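Local coordinates for protein pentalenene synthase (Streptomyces chartreusis NRRL 3882, PDB 6Q4S) that is a magnesium-dependent terpene synthase that probably cyclises (2E,6E)-farnesyl diphosphate to the bicyclic sesquiterpene alcohol 7-epi-alpha-eudesmol, at residues 239-244 and 250-255; 171-176 and 222-227; 63-68 and 190-195; 70-75 and 124-129. One frame throughout, in Å; residues are numbered along the deposited sequence. Where two conformers were deposited one is given.

Contact 1 (239-244 and 250-255); sequences NLIAVL and CSWQQA
Trp252 brings the benzene edge of its indole up to the first turn of helix 240-248. With chi1 at -80°, CG stands beside the backbone N and anti to the carbonyl carbon, which swings the ring across to the other helix. Beyond CB and CG, contact begins at Trp252 CE3, 3.9 Å from Ile241 CG2 in the conformer given. Next round the ring, Trp252 CZ3 meets Ala242 CA at 3.8 Å, and Trp252 CH2 comes within 4.3 Å of Ala242 CB. The helix therefore reaches the indole at its edge, near the ring plane, while Arg245 makes a cation-pi contact and Phe228 also meets the ring. A small residue at 242 lets the broad ring come this close to the backbone. Ala255 suits its place for the same reason, its CB lying 3.6 Å from Ile241 O. Leu244 also touches this residue, its CD1 3.6 Å from Ala255 O. The second helix starts on a capping box: Gln254 N donates to Ser251 OG (3.1 Å), and Ser251 N returns a nearly straight bond to Gln254 OE1 (2.9 Å), in the carbonyl plane and on a lone pair. Ser251 OG gives the same oxygen a second bond. Two consecutive helices joined by a short turn thus pack through apolar side chains at the periphery of the all-helical terpene synthase fold.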
# COMPACT_ATOMS: atom_id res chain seq x y z
N ASN A 239 -10.98 -24.88 7.05
CA ASN A 239 -10.06 -25.73 6.31
C ASN A 239 -10.80 -26.18 5.08
O ASN A 239 -11.97 -26.55 5.18
CB ASN A 239 -9.64 -26.89 7.22
CG ASN A 239 -8.66 -27.80 6.53
OD1 ASN A 239 -7.43 -27.64 6.61
ND2 ASN A 239 -9.20 -28.73 5.83
N LEU A 240 -10.20 -26.11 3.91
CA LEU A 240 -10.86 -26.50 2.68
C LEU A 240 -11.68 -27.87 2.72
O LEU A 240 -12.81 -27.97 2.15
CB LEU A 240 -9.88 -26.59 1.56
CG LEU A 240 -10.39 -27.07 0.20
CD1 LEU A 240 -11.46 -26.13 -0.34
CD2 LEU A 240 -9.28 -27.20 -0.83
N ILE A 241 -11.05 -28.87 3.32
CA ILE A 241 -11.60 -30.23 3.46
C ILE A 241 -12.92 -30.19 4.22
O ILE A 241 -13.95 -30.60 3.70
CB ILE A 241 -10.62 -31.16 4.21
CG1 ILE A 241 -9.28 -31.19 3.47
CG2 ILE A 241 -11.20 -32.58 4.36
CD1 ILE A 241 -9.35 -31.90 2.14
N ALA A 242 -12.86 -29.63 5.42
CA ALA A 242 -14.05 -29.41 6.29
C ALA A 242 -15.15 -28.62 5.58
O ALA A 242 -16.35 -28.93 5.66
CB ALA A 242 -13.63 -28.71 7.54
N VAL A 243 -14.75 -27.63 4.82
CA VAL A 243 -15.71 -26.77 4.17
C VAL A 243 -16.43 -27.53 3.09
O VAL A 243 -17.68 -27.35 2.88
CB VAL A 243 -14.97 -25.53 3.59
CG1 VAL A 243 -15.83 -24.74 2.63
CG2 VAL A 243 -14.52 -24.65 4.76
N LEU A 244 -15.66 -28.32 2.34
CA LEU A 244 -16.25 -29.11 1.25
C LEU A 244 -17.27 -30.14 1.79
O LEU A 244 -18.27 -30.43 1.12
CB LEU A 244 -15.21 -29.82 0.42
CG LEU A 244 -14.45 -29.00 -0.61
CD1 LEU A 244 -13.15 -29.69 -1.01
CD2 LEU A 244 -15.27 -28.76 -1.84
N CYS A 250 -20.70 -34.88 2.22
CA CYS A 250 -20.08 -36.06 1.61
C CYS A 250 -19.22 -36.69 2.70
O CYS A 250 -19.26 -36.25 3.86
CB CYS A 250 -19.33 -35.68 0.35
SG CYS A 250 -17.93 -34.55 0.66
N SER A 251 -18.50 -37.79 2.37
CA SER A 251 -17.64 -38.44 3.38
C SER A 251 -16.36 -37.62 3.57
O SER A 251 -16.02 -36.90 2.68
CB SER A 251 -17.26 -39.84 2.92
OG SER A 251 -16.87 -39.91 1.53
N TRP A 252 -15.65 -37.76 4.68
CA TRP A 252 -14.35 -37.17 4.85
C TRP A 252 -13.43 -37.49 3.67
O TRP A 252 -12.76 -36.60 3.18
CB TRP A 252 -13.69 -37.60 6.15
CG TRP A 252 -14.15 -36.87 7.33
CD1 TRP A 252 -14.72 -37.39 8.44
CD2 TRP A 252 -14.10 -35.43 7.55
NE1 TRP A 252 -15.01 -36.39 9.35
CE2 TRP A 252 -14.63 -35.18 8.83
CE3 TRP A 252 -13.63 -34.34 6.78
CZ2 TRP A 252 -14.73 -33.88 9.38
CZ3 TRP A 252 -13.72 -33.03 7.33
CH2 TRP A 252 -14.27 -32.82 8.62
N GLN A 253 -13.45 -38.73 3.19
CA GLN A 253 -12.66 -39.11 2.02
C GLN A 253 -13.14 -38.51 0.70
O GLN A 253 -12.31 -38.18 -0.12
CB GLN A 253 -12.58 -40.67 1.89
CG GLN A 253 -11.63 -41.21 0.81
CD GLN A 253 -10.21 -40.66 0.94
OE1 GLN A 253 -9.60 -40.71 2.02
NE2 GLN A 253 -9.69 -40.08 -0.17
N GLN A 254 -14.44 -38.42 0.44
CA GLN A 254 -14.89 -37.74 -0.78
C GLN A 254 -14.52 -36.22 -0.77
O GLN A 254 -14.37 -35.65 -1.84
CB GLN A 254 -16.38 -37.85 -0.99
CG GLN A 254 -16.88 -39.24 -1.37
CD GLN A 254 -18.41 -39.32 -1.23
OE1 GLN A 254 -18.97 -39.11 -0.16
NE2 GLN A 254 -19.08 -39.56 -2.34
N ALA A 255 -14.47 -35.63 0.43
CA ALA A 255 -14.12 -34.21 0.64
C ALA A 255 -12.59 -34.00 0.36
O ALA A 255 -12.20 -33.05 -0.33
CB ALA A 255 -14.47 -33.77 2.06

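Contact 2 (171-176 and 222-227); sequences DEYAEF and MNDIHS
Tyr173 and Asp224 lie on two helical segments whose backbones stay well separated, their CA atoms 11.5 Å apart. The long tyrosine covers most of that interval and the shorter aspartate meets it from the opposite direction. Tyr173 runs its ring straight across, CG anti to the backbone N (chi1 177°), and OH donates to Asp224 OD2 in a very short bond of 2.5 Å. The acceptor lies at the edge of the phenol, in the ring plane, while the carboxylate plane is turned 47° from the ring. OD2 takes a second bond from Leu240 N, and OD1 forms a salt bridge with Arg177, a likely substrate-binding residue that Asp224 is therefore likely to hold in place. A phenylalanine in place of Tyr173 would probably leave OD2 short of one donor and the carboxylate freer to turn. On either side of Asp224 in sequence, Asn223 and Ser227 probably bind magnesium with Glu231, as in the NSE motif of this family; Ser227 OG donates to Asn223 O at 2.8 Å. Helix 170-180 is thereby tied to the probable metal-binding end of helix 206-228, with helices 252-284 and 288-313 packed against the latter and helix 136-161 against Phe176.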
# COMPACT_ATOMS: atom_id res chain seq x y z
N ASP A 171 -17.43 -21.00 -1.74
CA ASP A 171 -16.95 -19.89 -2.61
C ASP A 171 -16.30 -18.74 -1.81
O ASP A 171 -15.22 -18.21 -2.24
CB ASP A 171 -18.07 -19.32 -3.49
CG ASP A 171 -18.47 -20.26 -4.64
OD1 ASP A 171 -18.18 -21.47 -4.59
OD2 ASP A 171 -19.05 -19.76 -5.61
N GLU A 172 -16.91 -18.39 -0.69
CA GLU A 172 -16.36 -17.39 0.22
C GLU A 172 -15.05 -17.86 0.84
O GLU A 172 -14.23 -17.02 1.24
CB GLU A 172 -17.27 -17.06 1.43
CG GLU A 172 -18.64 -16.39 1.16
CD GLU A 172 -19.72 -16.83 2.20
OE1 GLU A 172 -20.03 -18.10 2.36
OE2 GLU A 172 -20.22 -15.91 2.90
N TYR A 173 -14.96 -19.16 1.14
CA TYR A 173 -13.79 -19.70 1.80
C TYR A 173 -12.64 -19.63 0.80
O TYR A 173 -11.58 -19.16 1.20
CB TYR A 173 -13.97 -21.15 2.34
CG TYR A 173 -12.68 -21.63 2.94
CD1 TYR A 173 -12.31 -21.23 4.22
CD2 TYR A 173 -11.81 -22.38 2.20
CE1 TYR A 173 -11.10 -21.60 4.78
CE2 TYR A 173 -10.57 -22.75 2.73
CZ TYR A 173 -10.21 -22.36 4.00
OH TYR A 173 -8.99 -22.75 4.49
N ALA A 174 -12.87 -20.01 -0.45
CA ALA A 174 -11.86 -20.01 -1.48
C ALA A 174 -11.35 -18.60 -1.71
O ALA A 174 -10.14 -18.37 -1.76
CB ALA A 174 -12.40 -20.55 -2.77
N GLU A 175 -12.28 -17.64 -1.82
CA GLU A 175 -11.90 -16.20 -1.96
C GLU A 175 -11.07 -15.73 -0.79
O GLU A 175 -10.06 -15.09 -1.00
CB GLU A 175 -13.13 -15.28 -2.05
CG GLU A 175 -12.80 -13.85 -2.45
CD GLU A 175 -14.05 -12.99 -2.74
OE1 GLU A 175 -14.15 -11.91 -2.10
OE2 GLU A 175 -14.90 -13.39 -3.59
N PHE A 176 -11.54 -16.00 0.42
CA PHE A 176 -10.83 -15.61 1.63
C PHE A 176 -9.38 -16.24 1.78
O PHE A 176 -8.41 -15.57 2.26
CB PHE A 176 -11.64 -16.01 2.83
CG PHE A 176 -11.15 -15.46 4.13
CD1 PHE A 176 -11.04 -14.11 4.34
CD2 PHE A 176 -10.83 -16.29 5.18
CE1 PHE A 176 -10.61 -13.60 5.57
CE2 PHE A 176 -10.43 -15.80 6.42
CZ PHE A 176 -10.29 -14.44 6.61
N MET A 222 -3.14 -26.67 -0.94
CA MET A 222 -2.17 -27.71 -0.51
C MET A 222 -1.88 -27.63 0.95
O MET A 222 -1.85 -28.64 1.66
CB MET A 222 -0.83 -27.60 -1.31
CG MET A 222 -1.00 -27.91 -2.79
SD MET A 222 0.47 -28.06 -3.89
CE MET A 222 1.43 -28.90 -2.72
N ASN A 223 -1.69 -26.42 1.45
CA ASN A 223 -1.52 -26.27 2.84
C ASN A 223 -2.73 -26.70 3.67
O ASN A 223 -2.51 -27.27 4.73
CB ASN A 223 -1.11 -24.86 3.24
CG ASN A 223 0.30 -24.47 2.75
OD1 ASN A 223 1.01 -25.27 2.16
ND2 ASN A 223 0.66 -23.23 2.97
N ASP A 224 -3.97 -26.45 3.22
CA ASP A 224 -5.13 -27.00 3.96
C ASP A 224 -5.15 -28.56 3.95
O ASP A 224 -5.41 -29.14 4.95
CB ASP A 224 -6.42 -26.51 3.36
CG ASP A 224 -6.69 -25.00 3.62
OD1 ASP A 224 -5.82 -24.27 4.22
OD2 ASP A 224 -7.83 -24.58 3.27
N ILE A 225 -4.89 -29.16 2.80
CA ILE A 225 -4.83 -30.63 2.69
C ILE A 225 -3.79 -31.18 3.65
O ILE A 225 -4.05 -32.17 4.33
CB ILE A 225 -4.56 -31.08 1.27
CG1 ILE A 225 -5.75 -30.69 0.38
CG2 ILE A 225 -4.31 -32.60 1.22
CD1 ILE A 225 -5.44 -30.74 -1.08
N HIS A 226 -2.64 -30.52 3.74
CA HIS A 226 -1.57 -30.97 4.56
C HIS A 226 -1.89 -30.77 6.04
O HIS A 226 -1.64 -31.69 6.79
CB HIS A 226 -0.25 -30.28 4.17
CG HIS A 226 0.95 -30.96 4.73
ND1 HIS A 226 1.63 -30.49 5.84
CD2 HIS A 226 1.54 -32.13 4.39
CE1 HIS A 226 2.61 -31.33 6.13
NE2 HIS A 226 2.57 -32.34 5.27
N SER A 227 -2.44 -29.62 6.46
CA SER A 227 -2.81 -29.40 7.90
C SER A 227 -3.92 -30.36 8.35
O SER A 227 -3.97 -30.73 9.52
CB SER A 227 -3.38 -28.00 8.18
OG SER A 227 -2.68 -27.02 7.48

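Contact 3 (63-68 and 190-195); sequences ADDMVV and GERSRG
Arg192 grips the carboxylate of Asp65 end-on with two nitrogens, one to each oxygen, in a bidentate salt bridge. Arg192 NH1 donates to Asp65 OD2 at 2.9 Å and 161°, with the oxygen close to the guanidinium plane; Arg192 NH2 donates to Asp65 OD1 at 3.2 Å and is the more bent of the pair. The two flat groups are not coplanar, their planes standing 78° apart, so both oxygens are met from above the carboxylate plane. A bend at chi2 (63°) in the otherwise long arginine chain turns its tip toward the acid. NH2 has a second partner in the backbone oxygen of Tyr129, which steadies the guanidinium group while the acid balances its charge. Water 1 adds another link, donating to Asp65 OD2 and to Ser193 O, each at 2.7 Å. An alanine in place of Asp65 would probably leave the arginine charge without its mate and the water without one of its acceptors. These bonds join the start of helix 63-79 to the last turn of helix 183-194, two members of the alpha-helical bundle of the terpene synthases, at a place away from the probable metal and substrate sites. Helix 183-194 stops here: Gly195 N still bonds to Glu191 O at 2.8 Å, but Gly195 itself has a positive phi, which glycine accepts readily. Packing lies outside the pair: Met66 touches Ala61, and on the far flank Met66 and Val67 lie against Ala22 of helix 19-32.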
# COMPACT_ATOMS: atom_id res chain seq x y z
N ALA A 63 24.16 -15.13 0.52
CA ALA A 63 24.16 -15.65 1.83
C ALA A 63 23.65 -14.65 2.86
O ALA A 63 23.00 -15.07 3.85
CB ALA A 63 25.54 -16.16 2.23
N ASP A 64 23.98 -13.37 2.73
CA ASP A 64 23.56 -12.44 3.77
C ASP A 64 22.02 -12.18 3.62
O ASP A 64 21.35 -11.90 4.59
CB ASP A 64 24.30 -11.12 3.68
CG ASP A 64 25.80 -11.24 4.02
OD1 ASP A 64 26.20 -12.05 4.90
OD2 ASP A 64 26.55 -10.48 3.39
N ASP A 65 21.58 -12.12 2.38
CA ASP A 65 20.15 -11.93 2.07
C ASP A 65 19.32 -13.15 2.45
O ASP A 65 18.17 -13.02 2.87
CB ASP A 65 19.98 -11.64 0.60
CG ASP A 65 20.48 -10.25 0.22
OD1 ASP A 65 20.64 -9.37 1.10
OD2 ASP A 65 20.56 -9.98 -0.99
N MET A 66 19.91 -14.33 2.43
CA MET A 66 19.22 -15.52 2.93
C MET A 66 18.94 -15.37 4.40
O MET A 66 17.83 -15.71 4.89
CB MET A 66 20.00 -16.81 2.64
CG MET A 66 19.28 -18.08 3.08
SD MET A 66 17.58 -18.33 2.46
CE MET A 66 17.95 -18.41 0.77
N VAL A 67 19.88 -14.78 5.14
CA VAL A 67 19.63 -14.50 6.54
C VAL A 67 18.39 -13.53 6.77
O VAL A 67 17.56 -13.81 7.59
CB VAL A 67 20.86 -13.88 7.27
CG1 VAL A 67 20.49 -13.69 8.75
CG2 VAL A 67 22.06 -14.84 7.19
N VAL A 68 18.35 -12.44 6.02
CA VAL A 68 17.28 -11.44 6.09
C VAL A 68 15.95 -12.14 5.74
O VAL A 68 14.96 -11.96 6.44
CB VAL A 68 17.58 -10.31 5.09
CG1 VAL A 68 16.37 -9.36 4.90
CG2 VAL A 68 18.77 -9.52 5.57
N GLY A 190 10.73 -12.40 -4.34
CA GLY A 190 11.64 -13.12 -5.19
C GLY A 190 12.56 -12.18 -5.98
O GLY A 190 13.74 -12.48 -6.24
N GLU A 191 12.01 -11.03 -6.35
CA GLU A 191 12.72 -10.01 -7.11
C GLU A 191 13.84 -9.44 -6.19
O GLU A 191 14.99 -9.34 -6.59
CB GLU A 191 11.75 -8.91 -7.52
CG GLU A 191 10.86 -9.26 -8.68
CD GLU A 191 9.60 -8.43 -8.76
OE1 GLU A 191 9.52 -7.42 -9.52
OE2 GLU A 191 8.67 -8.76 -8.01
N ARG A 192 13.53 -9.15 -4.92
CA ARG A 192 14.57 -8.72 -3.99
C ARG A 192 15.68 -9.76 -3.79
O ARG A 192 16.85 -9.37 -3.73
CB ARG A 192 13.98 -8.30 -2.64
CG ARG A 192 14.96 -8.10 -1.49
CD ARG A 192 15.89 -6.95 -1.89
NE ARG A 192 16.73 -6.64 -0.75
CZ ARG A 192 17.91 -7.23 -0.54
NH1 ARG A 192 18.33 -8.15 -1.37
NH2 ARG A 192 18.66 -6.93 0.49
N SER A 193 15.30 -11.02 -3.65
CA SER A 193 16.21 -12.10 -3.34
C SER A 193 17.22 -12.39 -4.45
O SER A 193 18.36 -12.74 -4.17
CB SER A 193 15.41 -13.36 -3.08
OG SER A 193 16.29 -14.45 -2.95
N ARG A 194 16.79 -12.23 -5.69
CA ARG A 194 17.57 -12.55 -6.84
C ARG A 194 18.11 -11.34 -7.58
O ARG A 194 19.01 -11.49 -8.39
CB ARG A 194 16.73 -13.38 -7.75
CG ARG A 194 17.54 -14.10 -8.83
CD ARG A 194 16.62 -14.96 -9.68
NE ARG A 194 17.38 -15.74 -10.64
CZ ARG A 194 16.86 -16.62 -11.48
NH1 ARG A 194 15.55 -16.88 -11.51
NH2 ARG A 194 17.67 -17.24 -12.30
N GLY A 195 17.56 -10.16 -7.35
CA GLY A 195 18.17 -8.90 -7.82
C GLY A 195 17.70 -8.56 -9.20
O GLY A 195 18.50 -8.24 -10.05
O HOH W 1 20.55 -11.98 -2.84

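Contact 4 (70-75 and 124-129); sequences MNWFSL and AEVWKY
Val126 pushes its two methyl groups into the flank of helix 63-79, where Trp72, Asn71 and Leu75 receive them. Val126 CG1, anti to the backbone N (chi1 165°), comes 3.7 Å from Trp72 CB and reaches the root of the indole, 4.1 Å from Trp72 CG. The other branch, Val126 CG2, lies 4.2 Å from Asn71 CB and 4.3 Å from Leu75 CD1. One compact, branched residue thus touches three side chains of the facing helix, and valine, forked at CB, suits a place where its two methyls must meet different neighbours. The Trp72 and Val126 side chains cross at about a right angle. The short helical segments run at 137° to one another, nearer antiparallel than parallel, with axes 10.1 Å apart at closest approach. This is helix-to-helix packing inside the all-alpha class I terpene synthase fold; helix 63-79 ends just before Asp80, first residue of the DDXXD motif that probably binds magnesium. Beyond Val126, the Trp72 indole meets the rings of Trp123 and Trp146. At the polar margin, water 2 accepts from Asn71 ND2 and donates to Glu125 OE2, both at 2.9 Å. The amide is fixed at its other end by His26, bonded to Asn71 OD1, while Trp29 NE1 donates to Glu125 OE2; both partners belong to helix 19-32. One turn on, Ser74 OG turns back to donate to Asn71 O at 2.6 Å.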
# COMPACT_ATOMS: atom_id res chain seq x y z
N MET A 70 15.13 -15.44 6.06
CA MET A 70 14.74 -16.27 7.15
C MET A 70 14.21 -15.44 8.30
O MET A 70 13.24 -15.83 8.97
CB MET A 70 15.87 -17.14 7.67
CG MET A 70 16.42 -18.09 6.58
SD MET A 70 17.78 -19.07 7.28
CE MET A 70 17.90 -20.22 5.91
N ASN A 71 14.87 -14.32 8.58
CA ASN A 71 14.42 -13.50 9.66
C ASN A 71 12.91 -13.05 9.37
O ASN A 71 12.03 -13.15 10.24
CB ASN A 71 15.37 -12.30 9.86
CG ASN A 71 16.76 -12.69 10.33
OD1 ASN A 71 16.99 -13.79 10.87
ND2 ASN A 71 17.67 -11.73 10.26
N TRP A 72 12.71 -12.51 8.21
CA TRP A 72 11.36 -12.14 7.75
C TRP A 72 10.33 -13.27 7.83
O TRP A 72 9.31 -13.12 8.48
CB TRP A 72 11.46 -11.73 6.34
CG TRP A 72 10.22 -11.27 5.75
CD1 TRP A 72 9.27 -10.47 6.30
CD2 TRP A 72 9.79 -11.57 4.46
NE1 TRP A 72 8.25 -10.24 5.41
CE2 TRP A 72 8.53 -10.93 4.27
CE3 TRP A 72 10.31 -12.36 3.44
CZ2 TRP A 72 7.86 -10.98 3.06
CZ3 TRP A 72 9.64 -12.44 2.28
CH2 TRP A 72 8.42 -11.76 2.08
N PHE A 73 10.67 -14.41 7.24
CA PHE A 73 9.89 -15.61 7.39
C PHE A 73 9.44 -15.84 8.84
O PHE A 73 8.31 -16.19 9.06
CB PHE A 73 10.69 -16.84 6.98
CG PHE A 73 10.16 -17.56 5.80
CD1 PHE A 73 9.32 -18.62 5.96
CD2 PHE A 73 10.60 -17.26 4.52
CE1 PHE A 73 8.86 -19.33 4.88
CE2 PHE A 73 10.19 -18.00 3.42
CZ PHE A 73 9.30 -19.01 3.59
N SER A 74 10.34 -15.70 9.80
CA SER A 74 9.99 -15.96 11.14
C SER A 74 8.90 -15.00 11.69
O SER A 74 8.18 -15.42 12.61
CB SER A 74 11.21 -15.96 12.09
OG SER A 74 11.74 -14.67 12.30
N LEU A 75 8.85 -13.76 11.18
CA LEU A 75 7.98 -12.69 11.73
C LEU A 75 6.55 -13.08 11.60
O LEU A 75 5.82 -13.06 12.57
CB LEU A 75 8.19 -11.31 11.05
CG LEU A 75 9.56 -10.79 11.38
CD1 LEU A 75 9.87 -9.46 10.74
CD2 LEU A 75 9.76 -10.73 12.87
N ALA A 124 10.67 -3.39 11.61
CA ALA A 124 11.30 -2.16 11.12
C ALA A 124 12.72 -2.40 10.61
O ALA A 124 13.17 -1.79 9.60
CB ALA A 124 11.28 -1.07 12.15
N GLU A 125 13.44 -3.31 11.28
CA GLU A 125 14.81 -3.67 10.85
C GLU A 125 14.82 -4.39 9.54
O GLU A 125 15.51 -3.96 8.66
CB GLU A 125 15.55 -4.52 11.92
CG GLU A 125 16.98 -4.89 11.45
CD GLU A 125 17.63 -5.98 12.30
OE1 GLU A 125 17.96 -5.63 13.45
OE2 GLU A 125 17.77 -7.14 11.81
N VAL A 126 13.99 -5.43 9.41
CA VAL A 126 13.97 -6.28 8.24
C VAL A 126 13.58 -5.53 7.02
O VAL A 126 14.17 -5.77 5.96
CB VAL A 126 13.12 -7.56 8.47
CG1 VAL A 126 12.75 -8.32 7.20
CG2 VAL A 126 13.81 -8.47 9.47
N TRP A 127 12.61 -4.63 7.14
CA TRP A 127 12.12 -3.88 5.98
C TRP A 127 13.20 -2.98 5.39
O TRP A 127 13.33 -2.90 4.21
CB TRP A 127 10.87 -3.04 6.32
CG TRP A 127 10.51 -2.10 5.22
CD1 TRP A 127 10.63 -0.75 5.24
CD2 TRP A 127 10.06 -2.43 3.91
NE1 TRP A 127 10.27 -0.21 4.04
CE2 TRP A 127 9.90 -1.23 3.20
CE3 TRP A 127 9.80 -3.63 3.26
CZ2 TRP A 127 9.46 -1.18 1.89
CZ3 TRP A 127 9.39 -3.58 1.95
CH2 TRP A 127 9.18 -2.36 1.30
N LYS A 128 14.03 -2.39 6.22
CA LYS A 128 15.15 -1.62 5.76
C LYS A 128 16.07 -2.43 4.85
O LYS A 128 16.47 -1.96 3.78
CB LYS A 128 15.90 -1.09 6.98
CG LYS A 128 17.16 -0.28 6.63
CD LYS A 128 17.75 0.32 7.90
CE LYS A 128 18.12 -0.77 8.92
NZ LYS A 128 18.80 -0.18 10.10
N TYR A 129 16.35 -3.69 5.21
CA TYR A 129 17.13 -4.56 4.28
C TYR A 129 16.38 -5.07 3.08
O TYR A 129 16.92 -5.15 1.98
CB TYR A 129 17.68 -5.75 5.04
CG TYR A 129 18.71 -5.34 6.08
CD1 TYR A 129 19.86 -4.66 5.71
CD2 TYR A 129 18.52 -5.63 7.44
CE1 TYR A 129 20.81 -4.29 6.66
CE2 TYR A 129 19.47 -5.28 8.38
CZ TYR A 129 20.60 -4.60 7.98
OH TYR A 129 21.53 -4.23 8.90
O HOH W 2 17.63 -8.88 9.53

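In the fold
From the N terminus, helix 63-79 is the first element used, and it serves two contacts. Contact 4 closes the shorter loop, bringing 124-129 back to 70-75; contact 3 encloses it, joining 63-68 to 190-195 later in the chain, and the two touch. Contact 2 opens at 171-176 before contact 3 has closed and itself closes afterwards, when 222-227 comes back, so these two cross along the sequence, though their centres are about 29 Å apart on opposite sides of the chain's centre. Contact 1 follows in series, closing a short turn from 239-244 to 250-255. It touches contact 2, their centres about 11 Å apart, bringing the peripheral helix pair 240-248 and 252-284 to the probable magnesium-binding helix 206-228.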